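Local coordinates for protein xylooligosaccharide oxidase (Myceliophthora thermophila, PDB 5L6G) that oxidises the C1 hydroxyl of xylooligosaccharides and related sugars to lactones, using bicovalently bound FAD and reducing molecular oxygen to hydrogen peroxide, at residues Y116-L120 / H137-L142; P266-M271 / Q283-H287; N289-K294 / L308-E313; S387-R391 / F401-E405. All coordinates share one frame; numbering follows the deposited sequence.

Contact 1 belongs to the FAD-binding domain, where the side chain of Ile138 lies about 9 Å from bound FAD; its centre is about 24 Å from that of contact 2. Contacts 2 and 3 reach the same antiparallel sheet, their centres about 10 Å apart, and touch where Tyr286 CE2 comes 3.4 Å from Leu293 N. Contact 4, in a loop that joins two strands of that sheet, meets contact 2 through a salt bridge, Glu267 OE2 to Arg391 NH1 at 2.6 Å. The side chains of Gln283 in contact 2 and Arg402 in contact 4 each lie about 7 Å from a bound xylose, whereas contact 3 lies at the surface among N-linked sugars.

Contact 1: Y116-L120 / H137-L142; sequences YNVTL and HIATVL. With NAG (2-acetamido-2-deoxy-beta-D-glucopyranose), chain B.
His137 NE2 and the backbone N of Val118 hold the same water, which accepts from Val118 N at 2.9 Å and lies 3.0 Å from His137 NE2. The other ring nitrogen, ND1, is hydrogen-bonded to Asp330, so the imidazole is held at both ends. With chi1 at 179°, CG lies opposite the backbone nitrogen and the ring reaches out from the helix to segment 116-120. There Tyr116 turns its ring edge toward the imidazole face in an offset edge-to-face pair, centroids 5.6 Å apart and planes at 83°. Over the imidazole, Val141 CG2 sits 3.5 Å above the ring plane, displaced toward the rim. In the FAD-binding domain of this oxidase, strand 118-120 forms a hairpin with strand 127-129, and helix 135-146 folds back against it, the helix segment and the strand running at 29° to each other. Val118 is the apolar centre of this layer. Its two methyls divide the helix between them: CG1 abuts Val141 CG1 at 3.6 Å and also reaches Leu142 CD2, while CG2 rests against Ile138 CG1 and His137 CD2. One turn further along the helix, Leu142 CD2 lies 4.1 Å from Leu120 CD1, the two leucine side chains meeting nearly at right angles. Asn117 points away from the helix and carries an N-linked sugar, its ND2 bonded to C1 of N-acetylglucosamine at 1.4 Å.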
# COMPACT_ATOMS: atom_id res chain seq x y z
N TYR A 116 12.37 -5.82 -13.45
CA TYR A 116 11.38 -4.76 -13.54
C TYR A 116 10.73 -4.65 -14.91
O TYR A 116 10.11 -3.64 -15.22
CB TYR A 116 12.02 -3.42 -13.18
CG TYR A 116 13.22 -3.04 -14.04
CD1 TYR A 116 13.05 -2.52 -15.34
CD2 TYR A 116 14.51 -3.21 -13.57
CE1 TYR A 116 14.14 -2.19 -16.12
CE2 TYR A 116 15.61 -2.88 -14.35
CZ TYR A 116 15.42 -2.36 -15.62
OH TYR A 116 16.51 -2.03 -16.39
N ASN A 117 10.84 -5.69 -15.73
CA ASN A 117 10.27 -5.62 -17.06
C ASN A 117 8.76 -5.65 -17.06
O ASN A 117 8.13 -6.35 -16.27
CB ASN A 117 10.79 -6.73 -17.95
CG ASN A 117 12.17 -6.45 -18.49
OD1 ASN A 117 12.72 -5.35 -18.32
ND2 ASN A 117 12.74 -7.43 -19.14
N VAL A 118 8.20 -4.87 -17.98
CA VAL A 118 6.76 -4.76 -18.15
C VAL A 118 6.50 -5.02 -19.64
O VAL A 118 7.06 -4.35 -20.50
CB VAL A 118 6.26 -3.35 -17.74
CG1 VAL A 118 4.79 -3.18 -18.07
CG2 VAL A 118 6.50 -3.11 -16.25
N THR A 119 5.68 -6.04 -19.91
CA THR A 119 5.29 -6.41 -21.27
C THR A 119 3.79 -6.22 -21.34
O THR A 119 3.08 -6.68 -20.46
CB THR A 119 5.59 -7.90 -21.57
OG1 THR A 119 6.99 -8.12 -21.49
CG2 THR A 119 5.12 -8.29 -22.94
N LEU A 120 3.32 -5.56 -22.39
CA LEU A 120 1.90 -5.38 -22.59
C LEU A 120 1.50 -6.09 -23.86
O LEU A 120 2.06 -5.84 -24.92
CB LEU A 120 1.58 -3.89 -22.66
CG LEU A 120 0.12 -3.49 -22.87
CD1 LEU A 120 -0.78 -4.06 -21.79
CD2 LEU A 120 0.03 -1.98 -22.93
N HIS A 137 7.31 3.23 -13.37
CA HIS A 137 7.74 2.50 -14.56
C HIS A 137 6.58 1.76 -15.20
O HIS A 137 6.43 1.79 -16.43
CB HIS A 137 8.84 1.50 -14.18
CG HIS A 137 9.33 0.68 -15.33
ND1 HIS A 137 9.83 1.23 -16.49
CD2 HIS A 137 9.37 -0.66 -15.50
CE1 HIS A 137 10.19 0.26 -17.32
NE2 HIS A 137 9.93 -0.90 -16.73
N ILE A 138 5.77 1.09 -14.37
CA ILE A 138 4.63 0.33 -14.88
C ILE A 138 3.68 1.29 -15.60
O ILE A 138 3.30 1.06 -16.75
CB ILE A 138 3.90 -0.38 -13.74
CG1 ILE A 138 4.81 -1.43 -13.11
CG2 ILE A 138 2.61 -1.02 -14.26
CD1 ILE A 138 4.35 -1.95 -11.78
N ALA A 139 3.32 2.37 -14.90
CA ALA A 139 2.40 3.35 -15.45
C ALA A 139 2.92 3.92 -16.77
O ALA A 139 2.17 4.09 -17.73
CB ALA A 139 2.17 4.45 -14.44
N THR A 140 4.22 4.20 -16.83
CA THR A 140 4.82 4.76 -18.04
C THR A 140 4.73 3.80 -19.22
O THR A 140 4.29 4.16 -20.33
CB THR A 140 6.29 5.13 -17.77
OG1 THR A 140 6.33 6.13 -16.75
CG2 THR A 140 6.98 5.64 -19.04
N VAL A 141 5.14 2.57 -18.97
CA VAL A 141 5.14 1.57 -20.03
C VAL A 141 3.72 1.33 -20.54
O VAL A 141 3.50 1.33 -21.75
CB VAL A 141 5.77 0.24 -19.59
CG1 VAL A 141 5.61 -0.80 -20.69
CG2 VAL A 141 7.25 0.43 -19.27
N LEU A 142 2.76 1.15 -19.63
CA LEU A 142 1.42 0.79 -20.04
C LEU A 142 0.82 1.90 -20.87
O LEU A 142 0.16 1.64 -21.87
CB LEU A 142 0.51 0.48 -18.86
CG LEU A 142 0.89 -0.71 -17.97
CD1 LEU A 142 -0.16 -0.91 -16.89
CD2 LEU A 142 1.14 -1.99 -18.75
C1 NAG B . 14.04 -7.21 -19.70
C2 NAG B . 15.05 -8.30 -19.41
C3 NAG B . 16.35 -8.14 -20.19
C4 NAG B . 16.10 -7.78 -21.64
C5 NAG B . 15.10 -6.65 -21.78
C6 NAG B . 14.70 -6.51 -23.25
C7 NAG B . 14.84 -9.19 -17.13
C8 NAG B . 15.24 -9.04 -15.70
N2 NAG B . 15.32 -8.29 -17.98
O3 NAG B . 17.02 -9.37 -20.09
O4 NAG B . 17.29 -7.33 -22.26
O5 NAG B . 13.92 -6.90 -21.07
O6 NAG B . 13.55 -5.70 -23.37
O7 NAG B . 14.13 -10.14 -17.44
O HOH W 1 9.98 -2.81 -19.03

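Contact 2: P266-M271 / Q283-H287; sequences PEEMNM and QGLYH
Met269, Asn270 and Met271 pair with Tyr286, Leu285 and Gly284 in a beta hairpin formed by strands 269-275 and 280-286, part of the large antiparallel sheet that carries the substrate-binding Arg272 and Glu412. Asn270 and Leu285 form the hydrogen-bonded pair: Leu285 N gives a firm bond to Asn270 O at 2.8 Å, while the return bond from Asn270 N to Leu285 O is weak. Leu285 O has a second donor, the Asn270 side-chain ND2 at 3.3 Å, which meets it almost in line with the carbonyl and close to the amide plane; this ND2 also bonds to Ser175. Past the strand end, His287 N donates to Glu268 O at 2.8 Å in a nearly straight bond, 175° at the hydrogen. CA-H...O contacts accompany these bonds, as from Gly284 CA to Asn270 O. Apolar contacts centre on Tyr286. Its chi1 of -176° brings the ring alongside segment 266-271, where Glu268 CB makes an off-centre CH-pi contact 4.1 Å from the ring centroid and Met269 CB lies 4.0 Å from CD1. Near the ring edge comes Pro266 CG, from the start of the type I turn that leads into the strand. Farther along the hairpin, Gln283 OE1 accepts from NE of Arg272. One water joins the Glu268 and Tyr286 side chains, donating to Glu268 OE1 at 2.8 Å and lying 2.6 Å from Tyr286 OH.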
# COMPACT_ATOMS: atom_id res chain seq x y z
N PRO A 266 -19.30 10.60 -7.20
CA PRO A 266 -19.54 9.79 -8.39
C PRO A 266 -18.35 8.90 -8.71
O PRO A 266 -17.23 9.14 -8.21
CB PRO A 266 -19.82 10.84 -9.46
CG PRO A 266 -19.00 12.01 -9.02
CD PRO A 266 -19.17 12.03 -7.54
N GLU A 267 -18.59 7.88 -9.51
CA GLU A 267 -17.56 6.90 -9.82
C GLU A 267 -16.29 7.54 -10.36
O GLU A 267 -15.20 7.08 -10.03
CB GLU A 267 -18.08 5.86 -10.82
CG GLU A 267 -19.17 4.96 -10.26
CD GLU A 267 -19.53 3.80 -11.17
OE1 GLU A 267 -18.76 3.51 -12.13
OE2 GLU A 267 -20.57 3.17 -10.93
N GLU A 268 -16.42 8.60 -11.16
CA GLU A 268 -15.27 9.26 -11.80
C GLU A 268 -14.40 10.06 -10.83
O GLU A 268 -13.27 10.42 -11.17
CB GLU A 268 -15.76 10.24 -12.88
CG GLU A 268 -16.48 9.60 -14.06
CD GLU A 268 -17.95 9.32 -13.83
OE1 GLU A 268 -18.52 9.61 -12.74
OE2 GLU A 268 -18.56 8.81 -14.79
N MET A 269 -14.93 10.34 -9.64
CA MET A 269 -14.25 11.17 -8.66
C MET A 269 -13.45 10.33 -7.66
O MET A 269 -13.95 9.35 -7.15
CB MET A 269 -15.27 12.00 -7.89
CG MET A 269 -14.69 13.04 -6.95
SD MET A 269 -15.95 14.09 -6.23
CE MET A 269 -16.55 14.98 -7.68
N ASN A 270 -12.23 10.77 -7.38
CA ASN A 270 -11.31 10.06 -6.50
C ASN A 270 -10.72 11.13 -5.64
O ASN A 270 -10.19 12.12 -6.16
CB ASN A 270 -10.19 9.39 -7.30
CG ASN A 270 -10.71 8.35 -8.24
OD1 ASN A 270 -10.71 7.17 -7.92
ND2 ASN A 270 -11.20 8.79 -9.42
N MET A 271 -10.84 10.98 -4.32
CA MET A 271 -10.62 12.12 -3.43
C MET A 271 -10.18 11.69 -2.04
O MET A 271 -10.48 10.58 -1.62
CB MET A 271 -11.87 12.97 -3.33
CG MET A 271 -11.67 14.36 -2.77
SD MET A 271 -13.06 15.46 -3.05
CE MET A 271 -14.44 14.44 -2.49
N GLN A 283 -8.22 16.83 -1.76
CA GLN A 283 -7.44 16.71 -2.98
C GLN A 283 -8.11 15.62 -3.78
O GLN A 283 -8.34 14.53 -3.26
CB GLN A 283 -6.01 16.27 -2.68
CG GLN A 283 -5.29 17.17 -1.71
CD GLN A 283 -3.89 16.69 -1.43
OE1 GLN A 283 -3.63 15.50 -1.30
NE2 GLN A 283 -2.97 17.64 -1.29
N GLY A 284 -8.39 15.92 -5.04
CA GLY A 284 -9.06 14.98 -5.91
C GLY A 284 -8.39 14.81 -7.25
O GLY A 284 -7.55 15.62 -7.66
N LEU A 285 -8.75 13.72 -7.91
CA LEU A 285 -8.48 13.52 -9.32
C LEU A 285 -9.79 13.03 -9.93
O LEU A 285 -10.31 11.96 -9.58
CB LEU A 285 -7.36 12.50 -9.55
CG LEU A 285 -6.84 12.44 -10.98
CD1 LEU A 285 -6.09 13.72 -11.31
CD2 LEU A 285 -5.98 11.23 -11.25
N TYR A 286 -10.34 13.83 -10.83
CA TYR A 286 -11.59 13.51 -11.47
C TYR A 286 -11.27 12.95 -12.85
O TYR A 286 -10.55 13.58 -13.62
CB TYR A 286 -12.43 14.76 -11.58
CG TYR A 286 -13.79 14.52 -12.15
CD1 TYR A 286 -14.81 13.98 -11.37
CD2 TYR A 286 -14.06 14.82 -13.48
CE1 TYR A 286 -16.06 13.73 -11.89
CE2 TYR A 286 -15.32 14.58 -14.03
CZ TYR A 286 -16.31 14.05 -13.22
OH TYR A 286 -17.53 13.82 -13.75
N HIS A 287 -11.80 11.77 -13.15
CA HIS A 287 -11.56 11.14 -14.44
C HIS A 287 -12.51 11.71 -15.50
O HIS A 287 -13.51 11.10 -15.86
CB HIS A 287 -11.68 9.63 -14.34
CG HIS A 287 -10.60 9.01 -13.53
ND1 HIS A 287 -9.98 7.85 -13.90
CD2 HIS A 287 -10.00 9.40 -12.37
CE1 HIS A 287 -9.07 7.52 -13.01
NE2 HIS A 287 -9.06 8.45 -12.07
O HOH W 2 -19.15 12.31 -12.46

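Contact 3: N289-K294 / L308-E313; sequences NASALK and LSSVQE. With NAG (2-acetamido-2-deoxy-beta-D-glucopyranose), chain G; NAG (2-acetamido-2-deoxy-beta-D-glucopyranose), chain E.
Ala290 and Glu313 make the tight end of this contact. The glutamate chain reaches the N-terminal end of the helix, and Ala290 CB lies 3.6 Å from both its CG and its CD. Glu313 OE1 accepts from Ala290 N at 3.1 Å, the donor standing well above the carboxylate plane, 67° out of it. A carboxylate beside a helix N-terminus would probably gain from the helix dipole. Asn289 caps the same end: its OD1 accepts from Ala292 N at 3.0 Å, a bond nearly in line with the side-chain carbonyl. Here helix 290-304 packs on strand 308-314, the segments running at 138° to each other; the strand is an outermost one of the large antiparallel sheet, and a short connection joins the helix to it. Ala290 CB also touches Val311 CG1 at 3.9 Å. Farther along the helix the packing is slacker. Leu293 CD2 stays 4.2 Å from Val311 CG1 and 4.5 Å from Leu308 CD1, and on the solvent side exposed Lys294 lays CG against Leu308 CD1, 4.0 Å away. Sugars flank the tight end: Asn289 ND2 carries an N-acetylglucosamine, and a second such residue has its carbonyl O7 3.2 Å from Glu313 O.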
# COMPACT_ATOMS: atom_id res chain seq x y z
N ASN A 289 -12.97 15.94 -17.73
CA ASN A 289 -12.43 17.28 -17.93
C ASN A 289 -12.92 18.23 -16.85
O ASN A 289 -13.69 17.82 -15.97
CB ASN A 289 -12.77 17.79 -19.34
CG ASN A 289 -14.26 17.78 -19.63
OD1 ASN A 289 -15.06 18.02 -18.73
ND2 ASN A 289 -14.63 17.52 -20.89
N ALA A 290 -12.49 19.49 -16.90
CA ALA A 290 -12.73 20.42 -15.80
C ALA A 290 -14.19 20.80 -15.68
O ALA A 290 -14.70 20.95 -14.57
CB ALA A 290 -11.87 21.67 -15.96
N SER A 291 -14.88 20.97 -16.81
CA SER A 291 -16.31 21.33 -16.78
C SER A 291 -17.13 20.20 -16.16
O SER A 291 -18.09 20.45 -15.44
CB SER A 291 -16.84 21.70 -18.17
OG SER A 291 -16.38 20.77 -19.14
N ALA A 292 -16.74 18.96 -16.43
CA ALA A 292 -17.45 17.80 -15.89
C ALA A 292 -17.22 17.71 -14.38
O ALA A 292 -18.15 17.46 -13.60
CB ALA A 292 -17.01 16.53 -16.60
N LEU A 293 -15.98 17.95 -13.95
CA LEU A 293 -15.67 18.02 -12.52
C LEU A 293 -16.51 19.07 -11.80
O LEU A 293 -17.12 18.79 -10.77
CB LEU A 293 -14.18 18.34 -12.30
CG LEU A 293 -13.82 18.81 -10.90
CD1 LEU A 293 -14.05 17.69 -9.90
CD2 LEU A 293 -12.39 19.32 -10.83
N LYS A 294 -16.53 20.29 -12.34
CA LYS A 294 -17.21 21.40 -11.68
C LYS A 294 -18.67 21.05 -11.41
O LYS A 294 -19.19 21.29 -10.32
CB LYS A 294 -17.11 22.67 -12.54
CG LYS A 294 -15.73 23.29 -12.60
CD LYS A 294 -15.70 24.47 -13.58
CE LYS A 294 -14.29 25.05 -13.72
NZ LYS A 294 -13.90 25.88 -12.55
N LEU A 308 -13.78 25.42 -4.87
CA LEU A 308 -12.75 24.70 -5.61
C LEU A 308 -11.53 25.59 -5.78
O LEU A 308 -11.67 26.79 -5.95
CB LEU A 308 -13.21 24.37 -7.03
CG LEU A 308 -13.87 23.05 -7.41
CD1 LEU A 308 -14.09 23.01 -8.93
CD2 LEU A 308 -13.05 21.87 -6.94
N SER A 309 -10.35 24.99 -5.79
CA SER A 309 -9.15 25.72 -6.18
C SER A 309 -8.21 24.81 -6.96
O SER A 309 -8.39 23.59 -6.99
CB SER A 309 -8.45 26.33 -4.97
OG SER A 309 -8.17 25.35 -3.99
N SER A 310 -7.22 25.43 -7.61
CA SER A 310 -6.16 24.69 -8.31
C SER A 310 -6.74 23.64 -9.24
O SER A 310 -6.29 22.49 -9.24
CB SER A 310 -5.22 24.01 -7.30
OG SER A 310 -4.56 24.96 -6.49
N VAL A 311 -7.73 24.01 -10.03
CA VAL A 311 -8.32 23.07 -10.97
C VAL A 311 -7.39 22.98 -12.17
O VAL A 311 -7.16 23.98 -12.85
CB VAL A 311 -9.72 23.51 -11.40
CG1 VAL A 311 -10.27 22.61 -12.48
CG2 VAL A 311 -10.65 23.55 -10.19
N GLN A 312 -6.84 21.80 -12.41
CA GLN A 312 -5.86 21.60 -13.49
C GLN A 312 -6.24 20.36 -14.29
O GLN A 312 -6.33 19.27 -13.73
CB GLN A 312 -4.46 21.39 -12.91
CG GLN A 312 -3.81 22.63 -12.30
CD GLN A 312 -2.61 22.27 -11.44
OE1 GLN A 312 -1.92 21.29 -11.69
NE2 GLN A 312 -2.35 23.08 -10.42
N GLU A 313 -6.43 20.53 -15.59
CA GLU A 313 -6.69 19.40 -16.47
C GLU A 313 -5.37 18.81 -16.96
O GLU A 313 -4.46 19.55 -17.33
CB GLU A 313 -7.50 19.83 -17.68
CG GLU A 313 -8.75 20.63 -17.36
CD GLU A 313 -9.60 20.86 -18.58
OE1 GLU A 313 -10.26 19.89 -19.01
OE2 GLU A 313 -9.61 22.00 -19.10
C1 NAG G . -16.02 17.49 -21.29
C2 NAG G . -16.12 17.98 -22.75
C3 NAG G . -17.50 17.75 -23.35
C4 NAG G . -17.99 16.34 -23.09
C5 NAG G . -17.85 15.97 -21.61
C6 NAG G . -18.20 14.51 -21.36
C7 NAG G . -14.59 19.76 -23.45
C8 NAG G . -14.27 21.23 -23.47
N2 NAG G . -15.71 19.37 -22.83
O3 NAG G . -17.43 17.91 -24.75
O4 NAG G . -19.34 16.25 -23.49
O5 NAG G . -16.51 16.17 -21.20
O6 NAG G . -18.55 14.34 -20.00
O7 NAG G . -13.83 18.97 -24.01
C1 NAG E . -6.30 15.98 -22.66
C2 NAG E . -5.38 17.20 -22.51
C3 NAG E . -4.42 17.35 -23.70
C4 NAG E . -3.68 16.04 -23.96
C5 NAG E . -4.72 14.94 -24.16
C6 NAG E . -4.08 13.58 -24.40
C7 NAG E . -5.99 19.24 -21.29
C8 NAG E . -6.88 20.45 -21.25
N2 NAG E . -6.17 18.41 -22.32
O3 NAG E . -3.49 18.39 -23.44
O4 NAG E . -2.84 16.14 -25.10
O5 NAG E . -5.50 14.86 -22.99
O6 NAG E . -5.05 12.57 -24.22
O7 NAG E . -5.15 19.08 -20.41

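Contact 4: S387-R391 / F401-E405; sequences SAVTR and FRDPE
Thr390, the residue most covered here, sets its side chain against the backbone of segment 401-405. With chi1 at 50°, OG1 sits between the backbone N and carbonyl carbon and turns toward Pro404, 3.5 Å from its CB. The methyl CG2 meets the backbone next to it, 3.6 Å from Asp403 O. At the branch point itself, Thr390 CB approaches Pro404 CA to 3.4 Å, tighter than usual for two carbons. Arg402 O points at Thr390 O, 3.0 Å away, while the Thr390 carbonyl is turned across that line; both are acceptors, so this is not a hydrogen bond. Arg402 supplies the polar link that crosses the contact. Its chain bends at chi2 (-61°) toward the Val389 carbonyl, so that CD comes 3.3 Å from Val389 O, and NH1 donates to that oxygen at 3.0 Å with an angle of 156° at the hydrogen. The acceptor lies at the guanidinium edge, tilted slightly from its plane. Arg402 NH2 forms a salt bridge to Asp181, so the guanidinium joins this loop to a neighbouring part of the chain. Both segments belong to the long connection between strands 374-381 and 409-417, a loop without regular helix or strand across this contact, and it is shaped locally by an Asx turn in which Asp403 OD1 accepts from Glu405 N at 2.9 Å. Val389 adds a flank of its own: CG1 lies 3.9 Å from Arg402 NH1, the two side chains meeting near a right angle. Beyond the contact, Val389 also packs on Tyr382 and on Ser173 of helix 173-176.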
# COMPACT_ATOMS: atom_id res chain seq x y z
N SER A 387 -18.09 3.28 -4.86
CA SER A 387 -16.70 2.89 -4.85
C SER A 387 -16.47 1.52 -5.53
O SER A 387 -17.13 0.53 -5.21
CB SER A 387 -16.19 2.85 -3.42
OG SER A 387 -14.87 2.31 -3.39
N ALA A 388 -15.53 1.49 -6.47
CA ALA A 388 -15.12 0.24 -7.06
C ALA A 388 -14.42 -0.65 -6.03
O ALA A 388 -14.51 -1.88 -6.11
CB ALA A 388 -14.21 0.50 -8.26
N VAL A 389 -13.76 -0.03 -5.05
CA VAL A 389 -13.04 -0.80 -4.03
C VAL A 389 -13.99 -1.72 -3.28
O VAL A 389 -13.75 -2.92 -3.14
CB VAL A 389 -12.30 0.11 -3.02
CG1 VAL A 389 -11.71 -0.72 -1.88
CG2 VAL A 389 -11.20 0.90 -3.72
N THR A 390 -15.11 -1.16 -2.83
CA THR A 390 -16.04 -1.89 -2.00
C THR A 390 -17.19 -2.53 -2.81
O THR A 390 -18.19 -2.95 -2.24
CB THR A 390 -16.58 -0.96 -0.89
OG1 THR A 390 -17.03 0.26 -1.48
CG2 THR A 390 -15.50 -0.63 0.11
N ARG A 391 -17.04 -2.62 -4.13
CA ARG A 391 -17.91 -3.44 -4.96
C ARG A 391 -17.32 -4.83 -5.18
O ARG A 391 -18.01 -5.72 -5.66
CB ARG A 391 -18.17 -2.77 -6.31
CG ARG A 391 -19.28 -1.75 -6.22
CD ARG A 391 -19.47 -0.98 -7.52
NE ARG A 391 -20.60 -0.07 -7.40
CZ ARG A 391 -20.82 0.99 -8.18
NH1 ARG A 391 -19.96 1.31 -9.14
NH2 ARG A 391 -21.90 1.73 -7.99
N PHE A 401 -11.20 -5.37 3.51
CA PHE A 401 -11.99 -4.16 3.68
C PHE A 401 -12.79 -3.81 2.43
O PHE A 401 -12.46 -2.88 1.71
CB PHE A 401 -11.07 -3.04 4.13
CG PHE A 401 -10.22 -3.42 5.32
CD1 PHE A 401 -10.82 -3.73 6.53
CD2 PHE A 401 -8.86 -3.50 5.23
CE1 PHE A 401 -10.06 -4.11 7.62
CE2 PHE A 401 -8.09 -3.87 6.32
CZ PHE A 401 -8.69 -4.17 7.51
N ARG A 402 -13.86 -4.57 2.23
CA ARG A 402 -14.68 -4.48 1.02
C ARG A 402 -16.14 -4.08 1.20
O ARG A 402 -16.86 -4.00 0.22
CB ARG A 402 -14.67 -5.85 0.35
CG ARG A 402 -13.29 -6.27 -0.06
CD ARG A 402 -12.66 -5.31 -1.07
NE ARG A 402 -11.50 -5.93 -1.70
CZ ARG A 402 -10.80 -5.43 -2.73
NH1 ARG A 402 -11.13 -4.28 -3.33
NH2 ARG A 402 -9.77 -6.12 -3.19
N ASP A 403 -16.59 -3.91 2.44
CA ASP A 403 -17.95 -3.50 2.73
C ASP A 403 -18.16 -2.02 2.44
O ASP A 403 -17.50 -1.18 3.03
CB ASP A 403 -18.30 -3.80 4.19
CG ASP A 403 -19.77 -3.67 4.46
OD1 ASP A 403 -20.29 -2.54 4.41
OD2 ASP A 403 -20.41 -4.72 4.67
N PRO A 404 -19.09 -1.69 1.54
CA PRO A 404 -19.23 -0.29 1.13
C PRO A 404 -19.71 0.68 2.23
O PRO A 404 -19.51 1.90 2.11
CB PRO A 404 -20.21 -0.34 -0.05
CG PRO A 404 -20.89 -1.67 0.02
CD PRO A 404 -20.06 -2.58 0.88
N GLU A 405 -20.33 0.16 3.29
CA GLU A 405 -20.71 0.99 4.43
C GLU A 405 -19.76 0.86 5.65
O GLU A 405 -19.44 1.86 6.32
CB GLU A 405 -22.17 0.74 4.81
CG GLU A 405 -23.16 1.33 3.81
CD GLU A 405 -23.28 0.54 2.52
OE1 GLU A 405 -23.60 -0.65 2.59
OE2 GLU A 405 -23.08 1.13 1.41